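Local coordinates for protein glucose-6-phosphate 1-dehydrogenase (Kluyveromyces lactis, PDB 7E6I) that oxidises glucose 6-phosphate with NADP+ to 6-phosphogluconolactone, the first step of the pentose phosphate pathway, thereby supplying NADPH, at residues A[32-37]-A[74-79]; A[299-304]-A[309-314]; A[352-357]-A[363-368]. One frame throughout, in Å; residues are numbered along the deposited sequence.

Interaction 1: A[32-37]-A[74-79]; sequences LYREGY and DAKVNE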
ATOM      1  N   LEU A  32       5.240 -15.477   9.689  1.00 42.65           N
ATOM      2  CA  LEU A  32       6.665 -15.608   9.423  1.00 43.39           C
ATOM      3  C   LEU A  32       7.271 -16.734  10.252  1.00 49.98           C
ATOM      4  O   LEU A  32       8.096 -17.511   9.747  1.00 48.18           O
ATOM      5  CB  LEU A  32       7.368 -14.286   9.719  1.00 43.39           C
ATOM      6  CG  LEU A  32       7.328 -13.205   8.642  1.00 39.05           C
ATOM      7  CD1 LEU A  32       7.830 -11.876   9.205  1.00 38.20           C
ATOM      8  CD2 LEU A  32       8.169 -13.622   7.473  1.00 40.70           C
ATOM      9  N   TYR A  33       6.865 -16.846  11.527  1.00 48.21           N
ATOM     10  CA  TYR A  33       7.402 -17.902  12.384  1.00 51.10           C
ATOM     11  C   TYR A  33       6.895 -19.269  11.941  1.00 50.95           C
ATOM     12  O   TYR A  33       7.676 -20.218  11.785  1.00 48.22           O
ATOM     13  CB  TYR A  33       7.039 -17.641  13.853  1.00 51.11           C
ATOM     14  CG  TYR A  33       7.507 -18.750  14.779  1.00 55.52           C
ATOM     15  CD1 TYR A  33       8.819 -18.781  15.249  1.00 57.32           C
ATOM     16  CD2 TYR A  33       6.650 -19.780  15.165  1.00 56.50           C
ATOM     17  CE1 TYR A  33       9.261 -19.804  16.088  1.00 55.61           C
ATOM     18  CE2 TYR A  33       7.088 -20.807  15.996  1.00 59.94           C
ATOM     19  CZ  TYR A  33       8.392 -20.806  16.454  1.00 58.75           C
ATOM     20  OH  TYR A  33       8.839 -21.809  17.281  1.00 63.69           O
ATOM     21  N   ARG A  34       5.583 -19.371  11.710  1.00 49.53           N
ATOM     22  CA  ARG A  34       4.956 -20.637  11.354  1.00 49.16           C
ATOM     23  C   ARG A  34       5.579 -21.247  10.105  1.00 52.12           C
ATOM     24  O   ARG A  34       5.709 -22.472  10.007  1.00 50.32           O
ATOM     25  CB  ARG A  34       3.462 -20.402  11.167  1.00 48.28           C
ATOM     26  CG  ARG A  34       2.694 -21.535  10.571  1.00 52.57           C
ATOM     27  CD  ARG A  34       1.357 -21.045  10.030  1.00 55.61           C
ATOM     28  NE  ARG A  34       1.531 -20.325   8.772  1.00 57.29           N
ATOM     29  CZ  ARG A  34       0.871 -19.224   8.432  1.00 55.15           C
ATOM     30  NH1 ARG A  34      -0.028 -18.688   9.250  1.00 53.92           N
ATOM     31  NH2 ARG A  34       1.117 -18.653   7.264  1.00 54.06           N
ATOM     32  N   GLU A  35       5.995 -20.417   9.155  1.00 52.38           N
ATOM     33  CA  GLU A  35       6.604 -20.901   7.930  1.00 48.24           C
ATOM     34  C   GLU A  35       8.125 -20.902   8.002  1.00 48.06           C
ATOM     35  O   GLU A  35       8.789 -21.093   6.981  1.00 48.83           O
ATOM     36  CB  GLU A  35       6.109 -20.070   6.752  1.00 49.32           C
ATOM     37  CG  GLU A  35       4.587 -19.942   6.714  1.00 51.52           C
ATOM     38  CD  GLU A  35       3.903 -21.173   6.133  1.00 53.83           C
ATOM     39  OE1 GLU A  35       2.653 -21.226   6.159  1.00 51.84           O
ATOM     40  OE2 GLU A  35       4.617 -22.080   5.641  1.00 54.64           O
ATOM     41  N   GLY A  36       8.694 -20.703   9.182  1.00 49.07           N
ATOM     42  CA  GLY A  36      10.122 -20.887   9.326  1.00 46.86           C
ATOM     43  C   GLY A  36      10.966 -19.705   8.930  1.00 46.19           C
ATOM     44  O   GLY A  36      12.151 -19.877   8.642  1.00 47.52           O
ATOM     45  N   TYR A  37      10.405 -18.498   8.929  1.00 46.71           N
ATOM     46  CA  TYR A  37      11.156 -17.309   8.551  1.00 45.14           C
ATOM     47  C   TYR A  37      11.342 -16.340   9.706  1.00 48.68           C
ATOM     48  O   TYR A  37      11.799 -15.212   9.485  1.00 48.86           O
ATOM     49  CB  TYR A  37      10.475 -16.613   7.376  1.00 44.51           C
ATOM     50  CG  TYR A  37      10.627 -17.393   6.101  1.00 46.14           C
ATOM     51  CD1 TYR A  37      11.787 -17.290   5.341  1.00 46.05           C
ATOM     52  CD2 TYR A  37       9.622 -18.249   5.661  1.00 44.43           C
ATOM     53  CE1 TYR A  37      11.937 -18.001   4.172  1.00 46.28           C
ATOM     54  CE2 TYR A  37       9.763 -18.973   4.496  1.00 45.64           C
ATOM     55  CZ  TYR A  37      10.925 -18.848   3.752  1.00 48.96           C
ATOM     56  OH  TYR A  37      11.081 -19.568   2.585  1.00 48.64           O
ATOM     57  N   ASP A  74      -0.333 -26.510  15.635  1.00 81.21           N
ATOM     58  CA  ASP A  74      -0.782 -25.896  16.881  1.00 76.73           C
ATOM     59  C   ASP A  74       0.339 -25.803  17.907  1.00 72.72           C
ATOM     60  O   ASP A  74       0.282 -24.947  18.794  1.00 69.41           O
ATOM     61  CB  ASP A  74      -1.952 -26.679  17.458  1.00 78.38           C
ATOM     62  CG  ASP A  74      -3.134 -25.805  17.761  1.00 80.27           C
ATOM     63  OD1 ASP A  74      -2.927 -24.735  18.376  1.00 83.65           O
ATOM     64  OD2 ASP A  74      -4.262 -26.184  17.378  1.00 78.66           O
ATOM     65  N   ALA A  75       1.348 -26.672  17.820  1.00 73.18           N
ATOM     66  CA  ALA A  75       2.539 -26.466  18.637  1.00 74.51           C
ATOM     67  C   ALA A  75       3.232 -25.161  18.268  1.00 72.31           C
ATOM     68  O   ALA A  75       3.767 -24.471  19.144  1.00 68.62           O
ATOM     69  CB  ALA A  75       3.497 -27.644  18.487  1.00 70.90           C
ATOM     70  N   LYS A  76       3.212 -24.798  16.983  1.00 70.47           N
ATOM     71  CA  LYS A  76       3.805 -23.532  16.565  1.00 70.31           C
ATOM     72  C   LYS A  76       3.074 -22.344  17.189  1.00 67.50           C
ATOM     73  O   LYS A  76       3.708 -21.364  17.602  1.00 65.46           O
ATOM     74  CB  LYS A  76       3.804 -23.429  15.037  1.00 69.93           C
ATOM     75  CG  LYS A  76       4.394 -24.630  14.307  1.00 70.34           C
ATOM     76  CD  LYS A  76       5.754 -24.309  13.704  1.00 65.58           C
ATOM     77  CE  LYS A  76       6.005 -25.156  12.465  1.00 61.44           C
ATOM     78  NZ  LYS A  76       4.773 -25.264  11.629  1.00 64.25           N
ATOM     79  N   VAL A  77       1.742 -22.409  17.269  1.00 62.92           N
ATOM     80  CA  VAL A  77       0.992 -21.333  17.912  1.00 63.95           C
ATOM     81  C   VAL A  77       1.491 -21.121  19.335  1.00 66.80           C
ATOM     82  O   VAL A  77       1.839 -20.002  19.732  1.00 66.14           O
ATOM     83  CB  VAL A  77      -0.518 -21.627  17.889  1.00 68.47           C
ATOM     84  CG1 VAL A  77      -1.249 -20.696  18.856  1.00 65.72           C
ATOM     85  CG2 VAL A  77      -1.076 -21.489  16.478  1.00 68.56           C
ATOM     86  N   ASN A  78       1.546 -22.200  20.123  1.00 69.51           N
ATOM     87  CA  ASN A  78       1.991 -22.077  21.508  1.00 66.13           C
ATOM     88  C   ASN A  78       3.474 -21.752  21.579  1.00 63.86           C
ATOM     89  O   ASN A  78       3.904 -20.985  22.449  1.00 64.88           O
ATOM     90  CB  ASN A  78       1.682 -23.357  22.279  1.00 65.65           C
ATOM     91  CG  ASN A  78       0.225 -23.746  22.188  1.00 71.19           C
ATOM     92  OD1 ASN A  78      -0.671 -22.922  22.393  1.00 73.41           O
ATOM     93  ND2 ASN A  78      -0.024 -25.010  21.875  1.00 74.51           N
ATOM     94  N   GLU A  79       4.268 -22.328  20.676  1.00 63.29           N
ATOM     95  CA  GLU A  79       5.674 -21.953  20.564  1.00 64.69           C
ATOM     96  C   GLU A  79       5.821 -20.444  20.416  1.00 65.56           C
ATOM     97  O   GLU A  79       6.570 -19.799  21.159  1.00 62.90           O
ATOM     98  CB  GLU A  79       6.294 -22.656  19.363  1.00 65.45           C
ATOM     99  CG  GLU A  79       7.056 -23.904  19.665  1.00 65.06           C
ATOM    100  CD  GLU A  79       7.530 -24.572  18.399  1.00 71.32           C
ATOM    101  OE1 GLU A  79       6.693 -24.766  17.491  1.00 72.44           O
ATOM    102  OE2 GLU A  79       8.736 -24.884  18.302  1.00 75.38           O
TER

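Interaction 2: A[299-304]-A[309-314]; sequences PSYLDD and EDSKCV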
ATOM      1  N   PRO A 299     -28.004   2.789   2.555  1.00 48.81           N
ATOM      2  CA  PRO A 299     -28.093   4.210   2.897  1.00 48.93           C
ATOM      3  C   PRO A 299     -27.178   5.054   2.026  1.00 49.86           C
ATOM      4  O   PRO A 299     -26.205   4.574   1.443  1.00 47.36           O
ATOM      5  CB  PRO A 299     -27.621   4.239   4.350  1.00 48.67           C
ATOM      6  CG  PRO A 299     -26.582   3.152   4.390  1.00 47.41           C
ATOM      7  CD  PRO A 299     -27.070   2.070   3.442  1.00 48.39           C
ATOM      8  N   SER A 300     -27.508   6.339   1.947  1.00 50.74           N
ATOM      9  CA  SER A 300     -26.580   7.283   1.354  1.00 47.17           C
ATOM     10  C   SER A 300     -25.403   7.517   2.300  1.00 45.96           C
ATOM     11  O   SER A 300     -25.419   7.129   3.474  1.00 45.80           O
ATOM     12  CB  SER A 300     -27.281   8.603   1.045  1.00 47.46           C
ATOM     13  OG  SER A 300     -27.651   9.258   2.247  1.00 49.37           O
ATOM     14  N   TYR A 301     -24.358   8.155   1.771  1.00 44.77           N
ATOM     15  CA  TYR A 301     -23.275   8.575   2.646  1.00 44.58           C
ATOM     16  C   TYR A 301     -23.791   9.512   3.736  1.00 45.49           C
ATOM     17  O   TYR A 301     -23.329   9.445   4.884  1.00 44.86           O
ATOM     18  CB  TYR A 301     -22.163   9.231   1.823  1.00 39.19           C
ATOM     19  CG  TYR A 301     -21.058   9.844   2.659  1.00 40.47           C
ATOM     20  CD1 TYR A 301     -20.121   9.044   3.305  1.00 38.10           C
ATOM     21  CD2 TYR A 301     -20.944  11.223   2.793  1.00 38.45           C
ATOM     22  CE1 TYR A 301     -19.115   9.597   4.066  1.00 39.25           C
ATOM     23  CE2 TYR A 301     -19.933  11.783   3.545  1.00 39.39           C
ATOM     24  CZ  TYR A 301     -19.023  10.971   4.187  1.00 40.37           C
ATOM     25  OH  TYR A 301     -18.023  11.537   4.960  1.00 40.29           O
ATOM     26  N   LEU A 302     -24.783  10.347   3.408  1.00 44.01           N
ATOM     27  CA  LEU A 302     -25.318  11.329   4.347  1.00 48.31           C
ATOM     28  C   LEU A 302     -26.272  10.718   5.370  1.00 49.44           C
ATOM     29  O   LEU A 302     -26.440  11.284   6.455  1.00 53.28           O
ATOM     30  CB  LEU A 302     -26.022  12.454   3.583  1.00 46.58           C
ATOM     31  CG  LEU A 302     -25.167  13.294   2.619  1.00 46.44           C
ATOM     32  CD1 LEU A 302     -26.037  14.266   1.864  1.00 39.56           C
ATOM     33  CD2 LEU A 302     -24.040  14.046   3.329  1.00 46.72           C
ATOM     34  N   ASP A 303     -26.898   9.580   5.056  1.00 50.20           N
ATOM     35  CA  ASP A 303     -27.711   8.874   6.040  1.00 51.02           C
ATOM     36  C   ASP A 303     -26.927   8.515   7.292  1.00 53.40           C
ATOM     37  O   ASP A 303     -27.537   8.212   8.320  1.00 57.26           O
ATOM     38  CB  ASP A 303     -28.283   7.594   5.441  1.00 51.35           C
ATOM     39  CG  ASP A 303     -29.408   7.853   4.481  1.00 53.21           C
ATOM     40  OD1 ASP A 303     -29.919   8.991   4.464  1.00 52.23           O
ATOM     41  OD2 ASP A 303     -29.772   6.923   3.728  1.00 57.06           O
ATOM     42  N   ASP A 304     -25.600   8.497   7.221  1.00 57.08           N
ATOM     43  CA  ASP A 304     -24.790   8.209   8.395  1.00 57.37           C
ATOM     44  C   ASP A 304     -25.056   9.254   9.471  1.00 56.82           C
ATOM     45  O   ASP A 304     -24.975  10.462   9.217  1.00 55.53           O
ATOM     46  CB  ASP A 304     -23.306   8.188   8.013  1.00 52.17           C
ATOM     47  CG  ASP A 304     -22.425   7.608   9.104  1.00 55.36           C
ATOM     48  OD1 ASP A 304     -22.489   8.106  10.250  1.00 57.41           O
ATOM     49  OD2 ASP A 304     -21.653   6.661   8.816  1.00 56.07           O
ATOM     50  N   GLU A 309     -25.070  17.018   7.151  1.00 60.82           N
ATOM     51  CA  GLU A 309     -25.894  16.830   5.966  1.00 60.10           C
ATOM     52  C   GLU A 309     -25.423  17.660   4.781  1.00 55.56           C
ATOM     53  O   GLU A 309     -25.831  17.377   3.655  1.00 55.23           O
ATOM     54  CB  GLU A 309     -27.362  17.132   6.291  1.00 70.35           C
ATOM     55  CG  GLU A 309     -28.205  15.871   6.575  1.00 79.11           C
ATOM     56  CD  GLU A 309     -27.815  15.144   7.877  1.00 81.71           C
ATOM     57  OE1 GLU A 309     -27.675  15.816   8.927  1.00 80.38           O
ATOM     58  OE2 GLU A 309     -27.660  13.895   7.842  1.00 76.16           O
ATOM     59  N   ASP A 310     -24.566  18.658   4.997  1.00 51.49           N
ATOM     60  CA  ASP A 310     -24.005  19.452   3.913  1.00 52.03           C
ATOM     61  C   ASP A 310     -22.636  18.939   3.446  1.00 54.16           C
ATOM     62  O   ASP A 310     -21.904  19.670   2.762  1.00 50.54           O
ATOM     63  CB  ASP A 310     -23.885  20.910   4.349  1.00 52.87           C
ATOM     64  CG  ASP A 310     -22.990  21.074   5.562  1.00 60.73           C
ATOM     65  OD1 ASP A 310     -22.810  20.079   6.304  1.00 61.47           O
ATOM     66  OD2 ASP A 310     -22.461  22.187   5.771  1.00 68.42           O
ATOM     67  N   SER A 311     -22.277  17.709   3.807  1.00 49.95           N
ATOM     68  CA  SER A 311     -20.934  17.205   3.553  1.00 48.90           C
ATOM     69  C   SER A 311     -20.642  17.096   2.060  1.00 45.31           C
ATOM     70  O   SER A 311     -21.408  16.489   1.308  1.00 43.50           O
ATOM     71  CB  SER A 311     -20.763  15.842   4.214  1.00 46.11           C
ATOM     72  OG  SER A 311     -19.556  15.244   3.797  1.00 46.90           O
ATOM     73  N   LYS A 312     -19.515  17.665   1.634  1.00 44.92           N
ATOM     74  CA  LYS A 312     -19.027  17.516   0.270  1.00 43.31           C
ATOM     75  C   LYS A 312     -17.981  16.407   0.141  1.00 43.32           C
ATOM     76  O   LYS A 312     -17.171  16.434  -0.796  1.00 43.77           O
ATOM     77  CB  LYS A 312     -18.448  18.841  -0.226  1.00 42.15           C
ATOM     78  CG  LYS A 312     -19.419  20.011  -0.206  1.00 50.21           C
ATOM     79  CD  LYS A 312     -19.002  21.084  -1.224  1.00 53.12           C
ATOM     80  CE  LYS A 312     -17.642  21.690  -0.866  1.00 59.08           C
ATOM     81  NZ  LYS A 312     -17.697  23.169  -0.620  1.00 67.00           N
ATOM     82  N   CYS A 313     -17.972  15.438   1.058  1.00 38.53           N
ATOM     83  CA  CYS A 313     -16.914  14.436   1.067  1.00 36.67           C
ATOM     84  C   CYS A 313     -16.959  13.577  -0.196  1.00 36.41           C
ATOM     85  O   CYS A 313     -18.020  13.089  -0.602  1.00 34.10           O
ATOM     86  CB  CYS A 313     -17.021  13.551   2.298  1.00 37.09           C
ATOM     87  SG  CYS A 313     -15.646  12.391   2.440  1.00 38.19           S
ATOM     88  N   VAL A 314     -15.795  13.379  -0.804  1.00 34.26           N
ATOM     89  CA  VAL A 314     -15.666  12.583  -2.020  1.00 36.04           C
ATOM     90  C   VAL A 314     -15.442  11.123  -1.636  1.00 31.95           C
ATOM     91  O   VAL A 314     -14.440  10.793  -0.993  1.00 30.77           O
ATOM     92  CB  VAL A 314     -14.510  13.104  -2.888  1.00 36.01           C
ATOM     93  CG1 VAL A 314     -14.352  12.257  -4.094  1.00 34.59           C
ATOM     94  CG2 VAL A 314     -14.759  14.541  -3.308  1.00 36.09           C
TER

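Interaction 3: A[352-357]-A[363-368]; sequences FRRVAS and IPNNEL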
ATOM      1  N   PHE A 352      -3.032  -0.646 -25.608  1.00 18.44           N
ATOM      2  CA  PHE A 352      -1.969  -0.355 -26.559  1.00 25.29           C
ATOM      3  C   PHE A 352      -2.523   0.262 -27.838  1.00 24.72           C
ATOM      4  O   PHE A 352      -3.717   0.183 -28.134  1.00 22.71           O
ATOM      5  CB  PHE A 352      -1.173  -1.627 -26.847  1.00 22.07           C
ATOM      6  CG  PHE A 352      -0.447  -2.142 -25.636  1.00 22.18           C
ATOM      7  CD1 PHE A 352       0.822  -1.667 -25.316  1.00 20.43           C
ATOM      8  CD2 PHE A 352      -1.044  -3.063 -24.787  1.00 21.11           C
ATOM      9  CE1 PHE A 352       1.492  -2.122 -24.189  1.00 19.62           C
ATOM     10  CE2 PHE A 352      -0.373  -3.520 -23.659  1.00 20.56           C
ATOM     11  CZ  PHE A 352       0.890  -3.054 -23.364  1.00 17.46           C
ATOM     12  N   ARG A 353      -1.638   0.916 -28.582  1.00 28.52           N
ATOM     13  CA  ARG A 353      -2.047   1.629 -29.786  1.00 30.15           C
ATOM     14  C   ARG A 353      -2.282   0.670 -30.940  1.00 33.29           C
ATOM     15  O   ARG A 353      -1.714  -0.420 -30.998  1.00 37.04           O
ATOM     16  CB  ARG A 353      -0.989   2.637 -30.207  1.00 26.41           C
ATOM     17  CG  ARG A 353      -0.953   3.858 -29.373  1.00 26.97           C
ATOM     18  CD  ARG A 353       0.036   4.852 -29.943  1.00 26.18           C
ATOM     19  NE  ARG A 353       0.431   5.801 -28.912  1.00 29.52           N
ATOM     20  CZ  ARG A 353      -0.290   6.857 -28.537  1.00 32.11           C
ATOM     21  NH1 ARG A 353      -1.459   7.123 -29.131  1.00 32.73           N
ATOM     22  NH2 ARG A 353       0.168   7.650 -27.566  1.00 31.08           N
ATOM     23  N   ARG A 354      -3.125   1.096 -31.867  1.00 38.45           N
ATOM     24  CA  ARG A 354      -3.278   0.449 -33.158  1.00 44.08           C
ATOM     25  C   ARG A 354      -2.608   1.299 -34.236  1.00 52.24           C
ATOM     26  O   ARG A 354      -2.525   2.525 -34.118  1.00 52.81           O
ATOM     27  CB  ARG A 354      -4.762   0.244 -33.497  1.00 43.43           C
ATOM     28  CG  ARG A 354      -5.331  -1.088 -32.987  1.00 44.13           C
ATOM     29  CD  ARG A 354      -5.167  -2.271 -34.005  1.00 45.49           C
ATOM     30  NE  ARG A 354      -3.791  -2.788 -34.123  1.00 51.52           N
ATOM     31  CZ  ARG A 354      -3.286  -3.786 -33.391  1.00 43.41           C
ATOM     32  NH1 ARG A 354      -4.013  -4.415 -32.476  1.00 35.00           N
ATOM     33  NH2 ARG A 354      -2.027  -4.153 -33.565  1.00 45.46           N
ATOM     34  N   VAL A 355      -2.115   0.639 -35.289  1.00 53.89           N
ATOM     35  CA  VAL A 355      -1.760   1.356 -36.511  1.00 51.14           C
ATOM     36  C   VAL A 355      -3.039   1.864 -37.167  1.00 54.62           C
ATOM     37  O   VAL A 355      -4.116   1.265 -37.026  1.00 57.10           O
ATOM     38  CB  VAL A 355      -0.972   0.430 -37.452  1.00 51.87           C
ATOM     39  CG1 VAL A 355       0.319   1.095 -37.919  1.00 49.72           C
ATOM     40  CG2 VAL A 355      -0.704  -0.877 -36.729  1.00 50.88           C
ATOM     41  N   ALA A 356      -2.939   2.988 -37.881  1.00 53.95           N
ATOM     42  CA  ALA A 356      -4.154   3.620 -38.389  1.00 56.56           C
ATOM     43  C   ALA A 356      -4.624   3.018 -39.710  1.00 56.59           C
ATOM     44  O   ALA A 356      -5.830   3.050 -40.009  1.00 53.24           O
ATOM     45  CB  ALA A 356      -3.941   5.128 -38.549  1.00 58.44           C
ATOM     46  N   SER A 357      -3.700   2.471 -40.506  1.00 54.71           N
ATOM     47  CA  SER A 357      -4.014   1.984 -41.841  1.00 49.21           C
ATOM     48  C   SER A 357      -3.186   0.748 -42.140  1.00 49.14           C
ATOM     49  O   SER A 357      -2.088   0.568 -41.597  1.00 48.87           O
ATOM     50  CB  SER A 357      -3.742   3.058 -42.896  1.00 48.68           C
ATOM     51  OG  SER A 357      -4.612   2.912 -44.001  1.00 48.83           O
ATOM     52  N   ILE A 363      -8.765  -4.344 -36.470  1.00 39.98           N
ATOM     53  CA  ILE A 363      -8.527  -5.330 -35.421  1.00 34.77           C
ATOM     54  C   ILE A 363      -8.480  -4.578 -34.100  1.00 31.74           C
ATOM     55  O   ILE A 363      -7.972  -3.455 -34.055  1.00 34.11           O
ATOM     56  CB  ILE A 363      -7.226  -6.100 -35.725  1.00 40.70           C
ATOM     57  CG1 ILE A 363      -7.532  -7.530 -36.119  1.00 39.36           C
ATOM     58  CG2 ILE A 363      -6.170  -6.007 -34.633  1.00 38.77           C
ATOM     59  CD1 ILE A 363      -7.764  -7.663 -37.613  1.00 45.96           C
ATOM     60  N   PRO A 364      -8.996  -5.126 -33.010  1.00 31.62           N
ATOM     61  CA  PRO A 364      -9.029  -4.358 -31.756  1.00 32.14           C
ATOM     62  C   PRO A 364      -7.648  -4.174 -31.130  1.00 31.60           C
ATOM     63  O   PRO A 364      -6.717  -4.950 -31.356  1.00 28.40           O
ATOM     64  CB  PRO A 364      -9.949  -5.177 -30.844  1.00 27.86           C
ATOM     65  CG  PRO A 364     -10.147  -6.478 -31.507  1.00 29.48           C
ATOM     66  CD  PRO A 364      -9.600  -6.462 -32.901  1.00 31.19           C
ATOM     67  N   ASN A 365      -7.531  -3.099 -30.354  1.00 30.80           N
ATOM     68  CA  ASN A 365      -6.316  -2.807 -29.607  1.00 29.23           C
ATOM     69  C   ASN A 365      -5.959  -3.951 -28.672  1.00 26.89           C
ATOM     70  O   ASN A 365      -6.826  -4.515 -27.997  1.00 27.41           O
ATOM     71  CB  ASN A 365      -6.487  -1.528 -28.782  1.00 27.78           C
ATOM     72  CG  ASN A 365      -6.972  -0.351 -29.611  1.00 31.74           C
ATOM     73  OD1 ASN A 365      -8.083  -0.362 -30.145  1.00 33.96           O
ATOM     74  ND2 ASN A 365      -6.145   0.674 -29.715  1.00 32.16           N
ATOM     75  N   ASN A 366      -4.671  -4.288 -28.634  1.00 22.48           N
ATOM     76  CA  ASN A 366      -4.163  -5.097 -27.541  1.00 23.34           C
ATOM     77  C   ASN A 366      -4.337  -4.374 -26.221  1.00 23.14           C
ATOM     78  O   ASN A 366      -4.344  -3.144 -26.145  1.00 21.71           O
ATOM     79  CB  ASN A 366      -2.693  -5.421 -27.733  1.00 23.53           C
ATOM     80  CG  ASN A 366      -2.459  -6.181 -28.981  1.00 25.23           C
ATOM     81  OD1 ASN A 366      -1.889  -5.665 -29.939  1.00 27.69           O
ATOM     82  ND2 ASN A 366      -2.938  -7.414 -29.008  1.00 25.86           N
ATOM     83  N   GLU A 367      -4.428  -5.167 -25.168  1.00 24.98           N
ATOM     84  CA  GLU A 367      -4.793  -4.676 -23.860  1.00 23.83           C
ATOM     85  C   GLU A 367      -4.159  -5.607 -22.848  1.00 22.56           C
ATOM     86  O   GLU A 367      -4.083  -6.815 -23.075  1.00 24.08           O
ATOM     87  CB  GLU A 367      -6.315  -4.640 -23.718  1.00 22.69           C
ATOM     88  CG  GLU A 367      -6.834  -3.548 -22.838  1.00 28.04           C
ATOM     89  CD  GLU A 367      -8.309  -3.224 -23.108  1.00 32.36           C
ATOM     90  OE1 GLU A 367      -8.692  -2.872 -24.263  1.00 32.52           O
ATOM     91  OE2 GLU A 367      -9.086  -3.324 -22.143  1.00 33.68           O
ATOM     92  N   LEU A 368      -3.677  -5.038 -21.751  1.00 23.29           N
ATOM     93  CA  LEU A 368      -3.068  -5.803 -20.677  1.00 23.23           C
ATOM     94  C   LEU A 368      -3.767  -5.423 -19.389  1.00 23.26           C
ATOM     95  O   LEU A 368      -3.853  -4.235 -19.062  1.00 23.35           O
ATOM     96  CB  LEU A 368      -1.564  -5.518 -20.565  1.00 23.62           C
ATOM     97  CG  LEU A 368      -0.873  -6.055 -19.302  1.00 25.66           C
ATOM     98  CD1 LEU A 368      -0.889  -7.564 -19.314  1.00 25.01           C
ATOM     99  CD2 LEU A 368       0.570  -5.518 -19.173  1.00 23.52           C
TER
HETATM  100  O   HOH W   1      -2.579  -2.703 -30.169  1.00 25.57           O

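Interaction 1: A[32-37]-A[74-79]
Tyr33 lays its ring against helix 74-83 beside Lys76 and Glu79, and the packing of its ring carbons makes up much of the interface. The CG of Tyr33 is anti to the backbone N (chi1 177°), which sends the ring out from the last turn of helix 19-34 toward the other helix. Its CE2 lies 3.8 Å from the Lys76 backbone O and 3.9 Å from Glu79 CB, both set obliquely to the ring. Phe80 and Met83 of the same helix touch the ring further along. The ring plane and the Glu79 carboxylate plane stand 84° apart, and Tyr33 OH is 3.2 Å from Glu79 OE2.

A weak hydrogen bond runs from Lys76 NZ to Arg34 O at 3.4 Å. Bends at chi2 and chi4 bring the lysine chain round to this carbonyl. Because the oxygen belongs to the C-terminal end of helix 19-34, a positive charge there is probably favoured by the helix dipole.

Within segment 32-37, a salt bridge holds the arginine turned away from Lys76. Arg34 NE meets Glu35 OE1 at 3.0 Å and NH2 reaches the same oxygen at 3.2 Å, a side-on grip on one atom, while NH1 bonds to Lys66 O.

The backbone bonds Tyr37 N to Leu32 O (2.6 Å) and Gly36 N to Tyr33 O (2.8 Å), with Gly36 at positive phi (84°), define a Schellman motif. It closes the first helix of the Rossmann-type NADP-binding domain where helix 74-83 packs beside it.

Interaction 2: A[299-304]-A[309-314]
Ser311 OG has two hydrogen-bond partners: it accepts from Cys313 N at 3.2 Å, an ST turn, and bonds to Asp233 OD1. The same OG lies at the edge of the Tyr301 ring, 3.5 Å from CE2 and near the ring plane. Tyr301 OH bonds to the same Asp233 oxygen, so one carboxylate oxygen joins a side chain from each segment.

Beyond that edge, Cys313 packs obliquely on the ring. Its CB is 3.6 Å from Tyr301 CE2, and SG sits 4.9 Å from the ring centroid, 46° off the normal, a sulfur-aromatic contact. With CG anti to the backbone N (chi1 173°), Tyr301 swings its hydroxyl end across to the cysteine. Alongside, Leu302 CD2 rests 3.8 Å from Ser311 CB, and its CD1 touches Glu309 O.

Segment 299-304 is internally braced: Asp303 N donates to Ser300 OG at 2.9 Å, an ST motif, and Ser300 N answers to Asp303 OD2 at 2.9 Å, an oxygen also paired with Arg292.

Leu302 O and Glu309 OE2, both acceptors, lie 3.2 Å apart, a pairing that probably costs energy if the carboxylate is charged. Cohesion across this contact therefore appears to come from apolar packing and the shared Asp233.

Interaction 3: A[352-357]-A[363-368]
Arg354 reaches over to Ile363, Pro364 and Asn365, touching along nearly its whole length. Its CB starts 4.0 Å from Asn365 ND2. CG comes to 3.7 Å from Ile363 O, and CD presses closer on that oxygen, at 3.0 Å. Bends at chi2 (-89°) and chi3 (74°) set the guanidinium alongside 363-368 with NH1 directed at it. Ile363 CG2 lies over one face of the group, 3.4 Å from NH1 and also packed on NE and CZ, while NH2 lies near Asn366 OD1. NH1 donates to Pro364 O at 3.0 Å, with an N-H...O angle of 138°; the oxygen lies in the guanidinium plane, whereas the donor stands above the carbonyl plane. Asn383 ND2 is a second donor to this oxygen. Cut back to an alanine here, the side chain would probably leave Pro364 O without its guanidinium donor and Ile363 CG2 without the flat surface on which it rests.

Phe352 N donates to Asn366 O at 2.9 Å in a nearly straight bond. Asn365 ND2 returns one to Phe352 O at 2.9 Å; the donor lies in the carbonyl plane of Phe352 and the oxygen in the amide plane of Asn365. A water links Arg353 O to the N and OD1 of Asn366. The Phe352 ring turns its edge to Leu368 CB.

The Phe352-Asn366 backbone bond carries the antiparallel pairing of strands 345-352 and 367-373 to the strand end; side-chain and water bonds join the segments beyond it. Strand 212-220 flanks the former, touched by Phe352 and Arg353, and strand 377-385 the latter, where Lys381 O accepts from Asn366 ND2.

In the fold
The three contacts are separate, with centres 42 to 50 Å apart and no atoms touching. Interaction 1 belongs to the NADP-binding domain and lies away from the annotated sites. Interactions 2 and 3 share the C-terminal domain, their nearest atoms about 24 Å apart. For interaction 2, the Cys313 side chain is about 11 Å from the bound glucose 6-phosphate and about 9 Å from the side chain of Asp240 in its pocket, and that of Tyr301 about 8 Å from that of Lys339. Interaction 3 instead borders the probable second NADP+ site, with the Glu367 side chain about 3 Å from that of Arg349 and about 4 Å from that of Lys381.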